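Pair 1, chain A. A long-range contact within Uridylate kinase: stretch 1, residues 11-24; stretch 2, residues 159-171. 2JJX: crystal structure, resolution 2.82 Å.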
# COMPACT_ATOMS: atom_id res chain seq x y z
N PRO A 11 -28.79 26.52 -15.51
CA PRO A 11 -28.89 25.80 -14.24
C PRO A 11 -28.05 24.52 -14.33
O PRO A 11 -28.15 23.75 -15.30
CB PRO A 11 -30.38 25.47 -14.15
CG PRO A 11 -30.77 25.26 -15.58
CD PRO A 11 -29.86 26.12 -16.45
N TYR A 12 -27.14 24.34 -13.38
CA TYR A 12 -26.27 23.17 -13.42
C TYR A 12 -26.72 22.16 -12.37
O TYR A 12 -27.12 22.53 -11.27
CB TYR A 12 -24.84 23.59 -13.15
CG TYR A 12 -24.40 24.77 -13.98
CD1 TYR A 12 -24.20 24.63 -15.35
CD2 TYR A 12 -23.98 25.96 -13.38
CE1 TYR A 12 -23.69 25.67 -16.13
CE2 TYR A 12 -23.45 27.01 -14.14
CZ TYR A 12 -23.32 26.86 -15.52
OH TYR A 12 -22.83 27.88 -16.30
N LYS A 13 -26.57 20.89 -12.69
CA LYS A 13 -26.89 19.84 -11.73
C LYS A 13 -25.65 19.47 -10.90
O LYS A 13 -25.79 19.13 -9.73
CB LYS A 13 -27.43 18.59 -12.42
CG LYS A 13 -28.49 18.83 -13.47
CD LYS A 13 -29.36 17.60 -13.64
CE LYS A 13 -30.74 17.81 -13.03
NZ LYS A 13 -31.72 16.86 -13.62
N ARG A 14 -24.47 19.47 -11.54
CA ARG A 14 -23.20 19.09 -10.91
C ARG A 14 -22.17 20.18 -11.08
O ARG A 14 -21.96 20.71 -12.16
CB ARG A 14 -22.63 17.82 -11.54
CG ARG A 14 -22.49 16.65 -10.59
CD ARG A 14 -21.07 16.16 -10.52
NE ARG A 14 -20.86 14.83 -11.10
CZ ARG A 14 -21.71 13.81 -10.99
NH1 ARG A 14 -22.87 13.93 -10.38
NH2 ARG A 14 -21.39 12.65 -11.55
N VAL A 15 -21.42 20.44 -10.02
CA VAL A 15 -20.51 21.58 -10.00
C VAL A 15 -19.22 21.37 -9.17
O VAL A 15 -19.24 20.74 -8.13
CB VAL A 15 -21.32 22.77 -9.48
CG1 VAL A 15 -20.79 23.26 -8.15
CG2 VAL A 15 -21.45 23.85 -10.54
N LEU A 16 -18.11 21.93 -9.62
CA LEU A 16 -16.85 21.84 -8.88
C LEU A 16 -16.51 23.23 -8.41
O LEU A 16 -16.40 24.14 -9.21
CB LEU A 16 -15.69 21.37 -9.78
CG LEU A 16 -14.26 21.14 -9.25
CD1 LEU A 16 -13.62 22.35 -8.62
CD2 LEU A 16 -14.16 19.90 -8.36
N ILE A 17 -16.32 23.38 -7.11
CA ILE A 17 -15.94 24.67 -6.57
C ILE A 17 -14.45 24.74 -6.27
O ILE A 17 -13.92 23.96 -5.50
CB ILE A 17 -16.74 25.05 -5.37
CG1 ILE A 17 -18.22 25.12 -5.72
CG2 ILE A 17 -16.23 26.38 -4.85
CD1 ILE A 17 -19.14 25.04 -4.48
N LYS A 18 -13.77 25.70 -6.88
CA LYS A 18 -12.35 25.87 -6.62
C LYS A 18 -12.19 27.07 -5.70
O LYS A 18 -12.65 28.18 -6.01
CB LYS A 18 -11.56 26.04 -7.92
CG LYS A 18 -10.45 27.07 -7.85
CD LYS A 18 -9.10 26.39 -7.79
CE LYS A 18 -8.01 27.37 -8.18
NZ LYS A 18 -7.72 28.42 -7.13
N LEU A 19 -11.62 26.78 -4.54
CA LEU A 19 -11.40 27.71 -3.44
C LEU A 19 -9.90 27.78 -3.17
O LEU A 19 -9.25 26.75 -2.97
CB LEU A 19 -12.02 27.10 -2.18
CG LEU A 19 -13.24 27.66 -1.47
CD1 LEU A 19 -13.35 29.13 -1.81
CD2 LEU A 19 -14.46 26.89 -1.93
N SER A 20 -9.37 28.99 -3.04
CA SER A 20 -7.96 29.15 -2.69
C SER A 20 -7.84 29.02 -1.19
O SER A 20 -8.78 29.34 -0.46
CB SER A 20 -7.42 30.52 -3.16
OG SER A 20 -6.19 30.39 -3.86
N GLY A 21 -6.69 28.55 -0.72
CA GLY A 21 -6.42 28.43 0.70
C GLY A 21 -6.50 29.76 1.42
O GLY A 21 -6.90 29.82 2.57
N GLY A 22 -6.16 30.83 0.73
CA GLY A 22 -6.19 32.16 1.29
C GLY A 22 -7.56 32.64 1.77
O GLY A 22 -7.67 33.56 2.57
N ALA A 23 -8.61 32.04 1.23
CA ALA A 23 -9.96 32.42 1.60
C ALA A 23 -10.33 31.88 2.98
O ALA A 23 -11.38 32.26 3.52
CB ALA A 23 -10.97 31.90 0.57
N LEU A 24 -9.58 30.91 3.50
CA LEU A 24 -9.95 30.29 4.77
C LEU A 24 -9.36 31.09 5.91
O LEU A 24 -9.78 30.97 7.05
CB LEU A 24 -9.50 28.83 4.87
CG LEU A 24 -10.17 27.86 3.91
CD1 LEU A 24 -9.87 28.27 2.47
CD2 LEU A 24 -9.61 26.49 4.16
N GLU A 159 -13.41 14.82 -14.77
CA GLU A 159 -13.50 13.43 -14.31
C GLU A 159 -14.86 13.17 -13.66
O GLU A 159 -15.38 12.05 -13.67
CB GLU A 159 -12.40 13.17 -13.26
CG GLU A 159 -11.10 12.61 -13.79
CD GLU A 159 -10.06 12.43 -12.68
OE1 GLU A 159 -9.72 13.43 -12.01
OE2 GLU A 159 -9.55 11.31 -12.47
N MET A 160 -15.41 14.19 -13.01
CA MET A 160 -16.62 14.01 -12.24
C MET A 160 -17.87 14.32 -13.06
O MET A 160 -18.99 14.13 -12.59
CB MET A 160 -16.52 14.86 -10.96
CG MET A 160 -17.17 14.23 -9.75
SD MET A 160 -16.21 12.98 -8.93
CE MET A 160 -15.41 12.17 -10.20
N ASN A 161 -17.66 14.69 -14.32
CA ASN A 161 -18.75 14.95 -15.27
C ASN A 161 -19.46 16.17 -14.76
O ASN A 161 -20.69 16.20 -14.68
CB ASN A 161 -19.77 13.82 -15.30
CG ASN A 161 -19.24 12.54 -15.93
OD1 ASN A 161 -18.07 12.44 -16.28
ND2 ASN A 161 -20.10 11.52 -15.97
N SER A 162 -18.68 17.14 -14.29
CA SER A 162 -19.26 18.37 -13.77
C SER A 162 -19.85 19.22 -14.90
O SER A 162 -19.49 19.06 -16.05
CB SER A 162 -18.23 19.13 -12.95
OG SER A 162 -17.89 18.33 -11.83
N ASP A 163 -20.83 20.05 -14.56
CA ASP A 163 -21.49 20.89 -15.55
C ASP A 163 -20.75 22.23 -15.70
O ASP A 163 -20.91 22.95 -16.69
CB ASP A 163 -22.91 21.19 -15.09
CG ASP A 163 -23.88 20.07 -15.43
OD1 ASP A 163 -23.56 19.23 -16.29
OD2 ASP A 163 -25.00 20.06 -14.88
N ALA A 164 -20.02 22.61 -14.65
CA ALA A 164 -19.31 23.88 -14.62
C ALA A 164 -18.27 23.88 -13.50
O ALA A 164 -18.35 23.07 -12.59
CB ALA A 164 -20.28 25.00 -14.45
N ILE A 165 -17.27 24.76 -13.59
CA ILE A 165 -16.31 24.92 -12.51
C ILE A 165 -16.43 26.34 -12.03
O ILE A 165 -16.30 27.27 -12.80
CB ILE A 165 -14.86 24.57 -12.88
CG1 ILE A 165 -13.99 24.69 -11.64
CG2 ILE A 165 -14.31 25.56 -13.85
CD1 ILE A 165 -12.52 24.70 -11.92
N LEU A 166 -16.78 26.52 -10.76
CA LEU A 166 -16.91 27.86 -10.23
C LEU A 166 -15.62 28.18 -9.50
O LEU A 166 -15.22 27.48 -8.58
CB LEU A 166 -18.13 27.97 -9.32
CG LEU A 166 -19.40 27.24 -9.75
CD1 LEU A 166 -20.19 26.96 -8.49
CD2 LEU A 166 -20.20 28.07 -10.70
N VAL A 167 -14.88 29.13 -10.05
CA VAL A 167 -13.61 29.54 -9.47
C VAL A 167 -13.78 30.79 -8.62
O VAL A 167 -13.89 31.92 -9.12
CB VAL A 167 -12.54 29.63 -10.53
CG1 VAL A 167 -13.12 29.34 -11.90
CG2 VAL A 167 -11.83 30.97 -10.49
N ALA A 168 -13.96 30.56 -7.33
CA ALA A 168 -14.15 31.65 -6.39
C ALA A 168 -12.90 32.51 -6.18
O ALA A 168 -11.84 32.02 -5.82
CB ALA A 168 -14.65 31.09 -5.07
N LYS A 169 -13.06 33.81 -6.39
CA LYS A 169 -11.99 34.79 -6.19
C LYS A 169 -12.39 35.64 -4.98
O LYS A 169 -13.58 35.74 -4.63
CB LYS A 169 -11.87 35.71 -7.41
CG LYS A 169 -10.94 35.21 -8.51
CD LYS A 169 -10.28 33.90 -8.12
CE LYS A 169 -9.00 33.67 -8.92
NZ LYS A 169 -9.11 34.29 -10.27
N GLN A 170 -11.39 36.25 -4.34
CA GLN A 170 -11.64 37.17 -3.24
C GLN A 170 -11.28 38.59 -3.66
O GLN A 170 -10.19 38.85 -4.19
CB GLN A 170 -10.97 36.76 -1.91
CG GLN A 170 -9.70 35.93 -1.99
CD GLN A 170 -8.95 35.84 -0.66
OE1 GLN A 170 -9.55 35.93 0.42
NE2 GLN A 170 -7.63 35.66 -0.73
N GLY A 171 -12.27 39.48 -3.55
CA GLY A 171 -12.12 40.89 -3.89
C GLY A 171 -12.50 41.33 -5.29
O GLY A 171 -13.17 42.36 -5.46

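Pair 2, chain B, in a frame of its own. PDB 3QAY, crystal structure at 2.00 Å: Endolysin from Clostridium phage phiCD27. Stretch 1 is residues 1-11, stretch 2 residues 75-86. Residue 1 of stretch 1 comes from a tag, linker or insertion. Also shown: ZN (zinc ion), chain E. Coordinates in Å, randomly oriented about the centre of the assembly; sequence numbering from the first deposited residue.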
# COMPACT_ATOMS: atom_id res chain seq x y z
N HIS B 1 -2.27 -10.77 -17.11
CA HIS B 1 -0.95 -10.36 -17.67
C HIS B 1 0.15 -10.36 -16.59
O HIS B 1 1.17 -11.03 -16.76
CB HIS B 1 -1.05 -8.98 -18.33
CG HIS B 1 -0.31 -8.89 -19.62
ND1 HIS B 1 -0.51 -9.78 -20.66
CD2 HIS B 1 0.61 -8.00 -20.06
CE1 HIS B 1 0.27 -9.45 -21.67
NE2 HIS B 1 0.96 -8.37 -21.33
N MET B 2 -0.06 -9.62 -15.51
CA MET B 2 0.85 -9.64 -14.35
C MET B 2 0.24 -10.44 -13.19
O MET B 2 -0.98 -10.49 -13.04
CB MET B 2 1.14 -8.22 -13.85
CG MET B 2 2.30 -7.52 -14.54
SD MET B 2 2.88 -6.09 -13.58
CE MET B 2 1.53 -4.95 -13.89
N LYS B 3 1.12 -11.05 -12.38
CA LYS B 3 0.72 -11.60 -11.09
C LYS B 3 1.20 -10.64 -9.99
O LYS B 3 2.40 -10.39 -9.85
CB LYS B 3 1.31 -12.99 -10.87
CG LYS B 3 0.69 -13.73 -9.68
CD LYS B 3 1.30 -15.10 -9.43
CE LYS B 3 0.62 -15.78 -8.26
NZ LYS B 3 1.18 -17.13 -7.97
N ILE B 4 0.25 -10.12 -9.21
CA ILE B 4 0.53 -9.03 -8.29
C ILE B 4 0.25 -9.46 -6.86
O ILE B 4 -0.74 -10.14 -6.58
CB ILE B 4 -0.33 -7.77 -8.61
CG1 ILE B 4 -0.13 -7.34 -10.06
CG2 ILE B 4 0.03 -6.62 -7.69
CD1 ILE B 4 -0.96 -6.12 -10.46
N CYS B 5 1.14 -9.07 -5.95
CA CYS B 5 0.94 -9.35 -4.53
C CYS B 5 0.64 -8.04 -3.84
O CYS B 5 1.36 -7.06 -4.04
CB CYS B 5 2.19 -9.97 -3.92
SG CYS B 5 2.02 -10.38 -2.15
N ILE B 6 -0.43 -8.01 -3.05
CA ILE B 6 -0.75 -6.85 -2.22
C ILE B 6 -0.63 -7.28 -0.77
O ILE B 6 -1.36 -8.16 -0.31
CB ILE B 6 -2.18 -6.32 -2.46
CG1 ILE B 6 -2.37 -5.89 -3.91
CG2 ILE B 6 -2.47 -5.12 -1.55
CD1 ILE B 6 -3.82 -5.55 -4.25
N THR B 7 0.32 -6.68 -0.04
CA THR B 7 0.40 -6.87 1.39
C THR B 7 -0.24 -5.68 2.10
O THR B 7 -0.13 -4.55 1.63
CB THR B 7 1.84 -7.05 1.88
OG1 THR B 7 2.62 -5.91 1.53
CG2 THR B 7 2.47 -8.29 1.28
N VAL B 8 -0.92 -5.94 3.21
CA VAL B 8 -1.41 -4.89 4.08
C VAL B 8 -0.37 -4.68 5.18
O VAL B 8 0.02 -5.63 5.86
CB VAL B 8 -2.77 -5.25 4.70
CG1 VAL B 8 -3.13 -4.30 5.83
CG2 VAL B 8 -3.85 -5.25 3.61
N GLY B 9 0.09 -3.44 5.32
CA GLY B 9 1.06 -3.09 6.33
C GLY B 9 0.50 -3.23 7.73
O GLY B 9 -0.70 -3.04 7.96
N HIS B 10 1.39 -3.58 8.66
CA HIS B 10 1.09 -3.67 10.09
C HIS B 10 0.20 -4.86 10.44
O HIS B 10 -0.07 -5.70 9.58
CB HIS B 10 0.51 -2.34 10.58
CG HIS B 10 1.33 -1.17 10.16
ND1 HIS B 10 2.56 -0.89 10.72
CD2 HIS B 10 1.13 -0.23 9.21
CE1 HIS B 10 3.07 0.18 10.15
NE2 HIS B 10 2.22 0.61 9.23
N SER B 11 -0.19 -4.95 11.70
CA SER B 11 -1.00 -6.06 12.20
C SER B 11 -1.63 -5.74 13.55
O SER B 11 -1.30 -4.74 14.19
CB SER B 11 -0.13 -7.31 12.36
OG SER B 11 0.88 -7.11 13.34
N SER B 75 7.42 -16.80 -2.36
CA SER B 75 7.03 -18.13 -2.85
C SER B 75 5.95 -18.08 -3.94
O SER B 75 5.64 -19.10 -4.56
CB SER B 75 6.54 -19.00 -1.69
OG SER B 75 5.37 -18.44 -1.11
N GLY B 76 5.39 -16.90 -4.18
CA GLY B 76 4.26 -16.76 -5.10
C GLY B 76 4.58 -16.45 -6.55
O GLY B 76 3.68 -16.39 -7.38
N GLY B 77 5.86 -16.24 -6.87
CA GLY B 77 6.26 -15.91 -8.25
C GLY B 77 5.54 -14.68 -8.78
O GLY B 77 4.86 -14.75 -9.81
N TYR B 78 5.69 -13.56 -8.10
CA TYR B 78 4.98 -12.33 -8.46
C TYR B 78 5.82 -11.45 -9.37
O TYR B 78 7.04 -11.41 -9.27
CB TYR B 78 4.60 -11.54 -7.20
CG TYR B 78 3.69 -12.28 -6.26
CD1 TYR B 78 2.35 -12.49 -6.57
CD2 TYR B 78 4.17 -12.76 -5.04
CE1 TYR B 78 1.51 -13.17 -5.70
CE2 TYR B 78 3.33 -13.43 -4.16
CZ TYR B 78 2.00 -13.64 -4.50
OH TYR B 78 1.17 -14.31 -3.64
N ASP B 79 5.15 -10.72 -10.25
CA ASP B 79 5.80 -9.70 -11.06
C ASP B 79 5.93 -8.40 -10.29
O ASP B 79 6.81 -7.59 -10.58
CB ASP B 79 5.02 -9.47 -12.36
CG ASP B 79 4.83 -10.75 -13.15
OD1 ASP B 79 5.82 -11.46 -13.38
OD2 ASP B 79 3.68 -11.04 -13.52
N LEU B 80 5.08 -8.21 -9.28
CA LEU B 80 5.02 -6.96 -8.53
C LEU B 80 4.42 -7.13 -7.13
O LEU B 80 3.40 -7.79 -6.94
CB LEU B 80 4.20 -5.92 -9.33
CG LEU B 80 4.09 -4.51 -8.74
CD1 LEU B 80 5.45 -3.86 -8.60
CD2 LEU B 80 3.17 -3.64 -9.60
N LEU B 81 5.06 -6.50 -6.14
CA LEU B 81 4.54 -6.40 -4.78
C LEU B 81 4.16 -4.96 -4.47
O LEU B 81 4.92 -4.04 -4.76
CB LEU B 81 5.59 -6.89 -3.78
CG LEU B 81 5.34 -6.61 -2.29
CD1 LEU B 81 4.05 -7.26 -1.81
CD2 LEU B 81 6.53 -7.08 -1.46
N ILE B 82 2.98 -4.78 -3.88
CA ILE B 82 2.53 -3.49 -3.38
C ILE B 82 2.19 -3.68 -1.91
O ILE B 82 1.42 -4.58 -1.58
CB ILE B 82 1.25 -3.00 -4.11
CG1 ILE B 82 1.53 -2.75 -5.60
CG2 ILE B 82 0.71 -1.73 -3.46
CD1 ILE B 82 0.27 -2.72 -6.44
N GLU B 83 2.77 -2.86 -1.04
CA GLU B 83 2.34 -2.84 0.36
C GLU B 83 1.63 -1.52 0.66
O GLU B 83 2.15 -0.45 0.37
CB GLU B 83 3.48 -3.05 1.35
CG GLU B 83 2.98 -3.18 2.80
CD GLU B 83 4.00 -3.81 3.72
OE1 GLU B 83 4.72 -3.04 4.38
OE2 GLU B 83 4.08 -5.06 3.77
N LEU B 84 0.45 -1.64 1.26
CA LEU B 84 -0.42 -0.52 1.51
C LEU B 84 -0.19 0.02 2.91
O LEU B 84 -0.28 -0.73 3.91
CB LEU B 84 -1.89 -0.95 1.36
CG LEU B 84 -2.30 -1.42 -0.04
CD1 LEU B 84 -3.77 -1.84 -0.05
CD2 LEU B 84 -2.04 -0.33 -1.06
N HIS B 85 0.10 1.32 2.96
CA HIS B 85 0.22 2.07 4.20
C HIS B 85 -0.56 3.37 4.11
O HIS B 85 -1.02 3.78 3.05
CB HIS B 85 1.69 2.40 4.48
CG HIS B 85 2.50 1.22 4.92
ND1 HIS B 85 2.81 0.98 6.24
CD2 HIS B 85 3.07 0.21 4.21
CE1 HIS B 85 3.53 -0.12 6.33
NE2 HIS B 85 3.70 -0.61 5.12
N LEU B 86 -0.73 3.99 5.28
CA LEU B 86 -1.13 5.38 5.38
C LEU B 86 -0.04 6.07 6.18
O LEU B 86 0.64 5.44 7.01
CB LEU B 86 -2.49 5.53 6.09
CG LEU B 86 -3.76 5.05 5.38
CD1 LEU B 86 -5.00 5.42 6.19
CD2 LEU B 86 -3.88 5.61 3.97
ZN ZN E . 2.45 2.07 7.87
O HOH W 1 3.78 -10.48 -16.35
O HOH W 2 -1.43 -0.67 6.54
O HOH W 3 4.78 1.79 8.50

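Both pairs lay one parallel β-strand beside another, the second strand following a short turn out of a helix. The 14 central residues superpose with an RMSD of 0.6 Å, and the strand directions diverge by 23° in pair 1 and 21° in pair 2. The register is the same in each, and the ladder of pair 2 runs one bond further, Gly B9 N to Leu B84 O at 3.1 Å. In pair 1, Leu A16 N donates to Ala A164 O (3.2 Å), Leu A166 N to Leu A16 O (2.9 Å) and Lys A18 N to Leu A166 O (2.9 Å). In pair 2, the matching bonds run from Cys B5 N to Leu B80 O, from Ile B82 N to Cys B5 O and from Thr B7 N to Ile B82 O, each 2.8 Å.

The start of the ladder is closed by an aspartate, Asp A163 matching Asp B79. Its short carboxylate reaches back to a backbone amide while its own amide binds the facing carbonyl. The emphasis shifts, however: the shared amide is Arg A14 N or Lys B3 N, but in pair 1 it is bound only weakly, at 3.4 Å to Asp A163 OD2, and the shorter bond is from Lys A13 N to Asp A163 OD2, at 2.8 Å; in pair 2 Lys B3 N reaches Asp B79 OD2 at 2.8 Å.

Arg A14 and Lys B3 are long cations that reach the carbonyl at the turn. Arg A14 NE lies a very short 2.5 Å from Met A160 O; Lys B3, fully extended with every chi t, sets NZ 2.7 Å from Gly B76 O. Asn A161 and Gly B77 match here, both with positive phi, which glycine adopts easily.

On one face, Val A15, Ile A17 and Leu A166 correspond to Ile B4, Ile B6 and Ile B82. Branched apolar chains suit this buried layer: Val A15 CG1 meets Leu A166 CD1 at 3.8 Å, and Ile B4 CG2 meets Ile B82 CD1 at 4.1 Å.

The other face varies more. Leu A16 CD1 packs on Ile A165 CG1 at 3.8 Å. Its counterpart, Cys B5, is smaller, and the large Tyr B78, matching Ser A162, lies beside it: Cys B5 CB sits over the ring face, 3.6 Å from Tyr B78 CD2. Farther along, Lys A18 and Val A167 give way to Thr B7 and Glu B83, a buried polar pair in which Thr B7 OG1 donates to Glu B83 OE2 at 2.8 Å.

Glu B83 OE1 also accepts from His B85 NE2 at 2.7 Å, leaving His B85 ND1 to bind zinc at 2.0 Å, alongside His B10 NE2, also at 2.0 Å. Lys A169, at the position of His B85, points away from the first strand.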